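PDB 7JVH: glycoside Hydrolase Family 43_12, which probably hydrolyses glycosidic bonds in plant cell-wall polysaccharides or oligosaccharides such as those of xylan, as a gut-derived member of glycoside hydrolase family 43. Local coordinates for residues S78-H90 with C115-H127. Sequence-based numbering, arbitrary orientation.
Sequences SSFAMFPGVPIFH and CGISAGIYAPAIH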
# COMPACT_ATOMS: atom_id res chain seq x y z
N SER A 78 0.63 -0.29 -5.08
CA SER A 78 0.22 1.10 -5.11
C SER A 78 0.51 1.73 -3.75
O SER A 78 0.64 1.03 -2.75
CB SER A 78 -1.27 1.23 -5.45
OG SER A 78 -2.07 0.38 -4.67
N SER A 79 0.63 3.07 -3.72
CA SER A 79 1.03 3.80 -2.53
C SER A 79 0.43 5.19 -2.35
O SER A 79 0.62 5.82 -1.31
CB SER A 79 2.56 3.90 -2.47
OG SER A 79 3.11 4.37 -3.68
N PHE A 80 -0.26 5.69 -3.38
CA PHE A 80 -1.03 6.93 -3.29
C PHE A 80 -0.12 8.13 -2.94
O PHE A 80 0.83 8.38 -3.68
CB PHE A 80 -2.27 6.65 -2.40
CG PHE A 80 -3.05 5.48 -2.91
CD1 PHE A 80 -3.98 5.64 -3.91
CD2 PHE A 80 -2.78 4.20 -2.46
CE1 PHE A 80 -4.67 4.56 -4.43
CE2 PHE A 80 -3.47 3.11 -3.00
CZ PHE A 80 -4.41 3.30 -3.99
N ALA A 81 -0.37 8.83 -1.83
CA ALA A 81 0.41 10.03 -1.49
C ALA A 81 1.68 9.83 -0.65
O ALA A 81 2.32 10.79 -0.24
CB ALA A 81 -0.49 11.07 -0.83
N MSE A 82 2.03 8.57 -0.37
CA MSE A 82 3.18 8.26 0.46
C MSE A 82 4.44 8.42 -0.39
O MSE A 82 4.40 8.22 -1.61
CB MSE A 82 3.07 6.85 1.03
CG MSE A 82 1.85 6.62 1.91
SE MSE A 82 1.76 4.72 2.47
CE MSE A 82 0.10 4.32 3.45
N PHE A 83 5.55 8.81 0.25
CA PHE A 83 6.83 8.94 -0.44
C PHE A 83 7.95 8.34 0.40
O PHE A 83 8.05 8.62 1.60
CB PHE A 83 7.15 10.39 -0.76
CG PHE A 83 8.36 10.54 -1.64
CD1 PHE A 83 8.23 10.48 -3.03
CD2 PHE A 83 9.61 10.69 -1.09
CE1 PHE A 83 9.35 10.61 -3.83
CE2 PHE A 83 10.73 10.80 -1.89
CZ PHE A 83 10.61 10.78 -3.26
N PRO A 84 8.84 7.49 -0.17
CA PRO A 84 8.78 7.10 -1.58
C PRO A 84 7.58 6.22 -1.88
O PRO A 84 6.97 5.69 -0.96
CB PRO A 84 10.07 6.32 -1.76
CG PRO A 84 10.35 5.77 -0.39
CD PRO A 84 9.96 6.85 0.54
N GLY A 85 7.26 6.08 -3.17
CA GLY A 85 6.10 5.34 -3.62
C GLY A 85 6.48 4.04 -4.30
O GLY A 85 7.61 3.88 -4.72
N VAL A 86 5.50 3.13 -4.38
CA VAL A 86 5.63 1.82 -5.02
C VAL A 86 6.77 1.01 -4.40
O VAL A 86 7.87 0.96 -4.95
CB VAL A 86 5.80 1.93 -6.55
CG1 VAL A 86 5.77 0.55 -7.23
CG2 VAL A 86 4.73 2.85 -7.12
N PRO A 87 6.54 0.33 -3.25
CA PRO A 87 7.58 -0.49 -2.64
C PRO A 87 7.79 -1.71 -3.51
O PRO A 87 6.82 -2.18 -4.11
CB PRO A 87 6.99 -0.86 -1.28
CG PRO A 87 5.51 -0.78 -1.49
CD PRO A 87 5.26 0.28 -2.52
N ILE A 88 9.04 -2.18 -3.61
CA ILE A 88 9.37 -3.32 -4.45
C ILE A 88 10.08 -4.42 -3.63
O ILE A 88 11.09 -4.16 -2.95
CB ILE A 88 10.17 -2.89 -5.70
CG1 ILE A 88 10.56 -4.11 -6.54
CG2 ILE A 88 11.38 -2.04 -5.32
CD1 ILE A 88 10.92 -3.77 -7.97
N PHE A 89 9.51 -5.63 -3.68
CA PHE A 89 10.00 -6.79 -2.93
C PHE A 89 10.60 -7.81 -3.88
O PHE A 89 10.11 -8.01 -4.98
CB PHE A 89 8.86 -7.40 -2.13
CG PHE A 89 8.22 -6.44 -1.15
CD1 PHE A 89 7.14 -5.66 -1.55
CD2 PHE A 89 8.69 -6.31 0.15
CE1 PHE A 89 6.54 -4.77 -0.66
CE2 PHE A 89 8.11 -5.42 1.04
CZ PHE A 89 7.03 -4.65 0.62
N HIS A 90 11.69 -8.45 -3.43
CA HIS A 90 12.38 -9.52 -4.18
C HIS A 90 12.34 -10.84 -3.41
O HIS A 90 12.44 -10.85 -2.20
CB HIS A 90 13.82 -9.10 -4.50
CG HIS A 90 14.72 -10.23 -4.88
ND1 HIS A 90 15.52 -10.90 -3.98
CD2 HIS A 90 14.97 -10.81 -6.09
CE1 HIS A 90 16.21 -11.84 -4.60
NE2 HIS A 90 15.90 -11.80 -5.89
N CYS A 115 -0.70 16.40 -3.17
CA CYS A 115 -1.46 15.24 -3.60
C CYS A 115 -2.60 14.93 -2.64
O CYS A 115 -2.41 14.94 -1.42
CB CYS A 115 -0.52 14.05 -3.68
SG CYS A 115 -1.17 12.53 -4.43
N GLY A 116 -3.78 14.64 -3.18
CA GLY A 116 -4.90 14.16 -2.41
C GLY A 116 -4.62 12.75 -1.86
O GLY A 116 -3.98 11.90 -2.53
N ILE A 117 -5.11 12.51 -0.64
CA ILE A 117 -4.87 11.29 0.10
C ILE A 117 -5.25 10.04 -0.68
O ILE A 117 -4.59 9.01 -0.54
CB ILE A 117 -5.62 11.31 1.45
CG1 ILE A 117 -5.05 10.28 2.40
CG2 ILE A 117 -7.12 11.13 1.25
CD1 ILE A 117 -3.67 10.61 2.92
N SER A 118 -6.29 10.14 -1.53
CA SER A 118 -6.74 9.05 -2.37
C SER A 118 -6.46 9.30 -3.86
O SER A 118 -7.22 8.87 -4.73
CB SER A 118 -8.23 8.82 -2.12
OG SER A 118 -9.01 9.86 -2.62
N ALA A 119 -5.37 10.01 -4.12
CA ALA A 119 -4.87 10.26 -5.47
C ALA A 119 -3.46 9.63 -5.56
O ALA A 119 -3.23 8.58 -5.00
CB ALA A 119 -4.86 11.76 -5.77
N GLY A 120 -2.52 10.31 -6.24
CA GLY A 120 -1.15 9.86 -6.33
C GLY A 120 -1.02 8.59 -7.16
O GLY A 120 -1.62 8.46 -8.23
N ILE A 121 -0.25 7.63 -6.63
CA ILE A 121 0.11 6.41 -7.36
C ILE A 121 -0.96 5.33 -7.23
O ILE A 121 -1.13 4.72 -6.18
CB ILE A 121 1.45 5.85 -6.88
CG1 ILE A 121 2.57 6.88 -7.05
CG2 ILE A 121 1.78 4.57 -7.63
CD1 ILE A 121 2.82 7.33 -8.46
N TYR A 122 -1.68 5.08 -8.33
CA TYR A 122 -2.70 4.03 -8.42
C TYR A 122 -2.04 2.66 -8.74
O TYR A 122 -0.82 2.50 -8.65
CB TYR A 122 -3.78 4.44 -9.43
CG TYR A 122 -4.86 5.34 -8.84
CD1 TYR A 122 -4.56 6.28 -7.83
CD2 TYR A 122 -6.17 5.28 -9.29
CE1 TYR A 122 -5.54 7.11 -7.30
CE2 TYR A 122 -7.16 6.09 -8.73
CZ TYR A 122 -6.83 7.00 -7.73
OH TYR A 122 -7.82 7.78 -7.19
N ALA A 123 -2.87 1.67 -9.09
CA ALA A 123 -2.42 0.31 -9.36
C ALA A 123 -1.14 0.25 -10.20
O ALA A 123 -1.09 0.78 -11.30
CB ALA A 123 -3.51 -0.49 -10.05
N PRO A 124 -0.06 -0.35 -9.68
CA PRO A 124 1.15 -0.59 -10.46
C PRO A 124 1.06 -1.89 -11.27
O PRO A 124 0.34 -2.81 -10.86
CB PRO A 124 2.21 -0.73 -9.38
CG PRO A 124 1.49 -1.35 -8.24
CD PRO A 124 0.10 -0.78 -8.28
N ALA A 125 1.77 -1.94 -12.40
CA ALA A 125 2.04 -3.18 -13.13
C ALA A 125 3.52 -3.26 -13.50
O ALA A 125 4.01 -2.47 -14.31
CB ALA A 125 1.16 -3.27 -14.37
N ILE A 126 4.24 -4.21 -12.88
CA ILE A 126 5.65 -4.46 -13.18
C ILE A 126 5.77 -5.60 -14.21
O ILE A 126 4.91 -6.46 -14.27
CB ILE A 126 6.47 -4.74 -11.88
CG1 ILE A 126 7.98 -4.67 -12.17
CG2 ILE A 126 6.11 -6.09 -11.27
CD1 ILE A 126 8.85 -4.92 -10.96
N HIS A 127 6.82 -5.57 -15.02
CA HIS A 127 7.00 -6.51 -16.12
C HIS A 127 8.46 -6.68 -16.42
O HIS A 127 9.24 -5.76 -16.22
CB HIS A 127 6.32 -5.99 -17.40
CG HIS A 127 4.85 -5.81 -17.27
ND1 HIS A 127 3.97 -6.83 -17.55
CD2 HIS A 127 4.09 -4.73 -16.95
CE1 HIS A 127 2.73 -6.41 -17.36
NE2 HIS A 127 2.77 -5.14 -17.02
O HOH W 1 -2.14 8.74 0.66
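The Phe-80 ring carries the carbonyl oxygen of Ile-121 over the centre of one face, 3.7 Å above the plane, while Ala-119 O lies at its edge, 3.2 Å from CD1. That same oxygen sits at the edge of the Tyr-122 ring and in its plane. The two rings meet obliquely, planes at 57°, with Phe-80 CE1 3.8 Å from Tyr-122 CD1. Tyrosine suits its place because Tyr-122 OH gives a 2.8 Å hydrogen bond to Ser-118 O, in the carbonyl plane, which tethers the far end of the ring. Phe-556, from the C-terminal domain, also packs on both rings. Family 43 catalytic domains are five-bladed beta-propellers, and here one isolated antiparallel bridge, the hydrogen-bonded pair Phe-80 with Ile-121, ties the loop that follows strand 72-76 of one blade to the start of strand 120-129, the first strand of the next. Phe-80 N donates to Ile-121 O and Ile-121 N to Phe-80 O, the latter nearly straight at 171°. Gly-120 fits beside this bridge because a beta carbon would run into Phe-80 O. With CG anti to the carbonyl carbon (chi1 -54°), Phe-80 swings its ring beneath the bonded carbonyl; an alanine here would probably leave a gap beside Tyr-122 and deprive Phe-556 of an aromatic partner. Water links Ala-81 N to Ile-117 O. Further along, branched aliphatics fill the space between blades: Val-86 CG2 meets Ile-121 CG2 at 3.5 Å, and the long arms of Ile-88 and Ile-126 touch through their CD1 methyls.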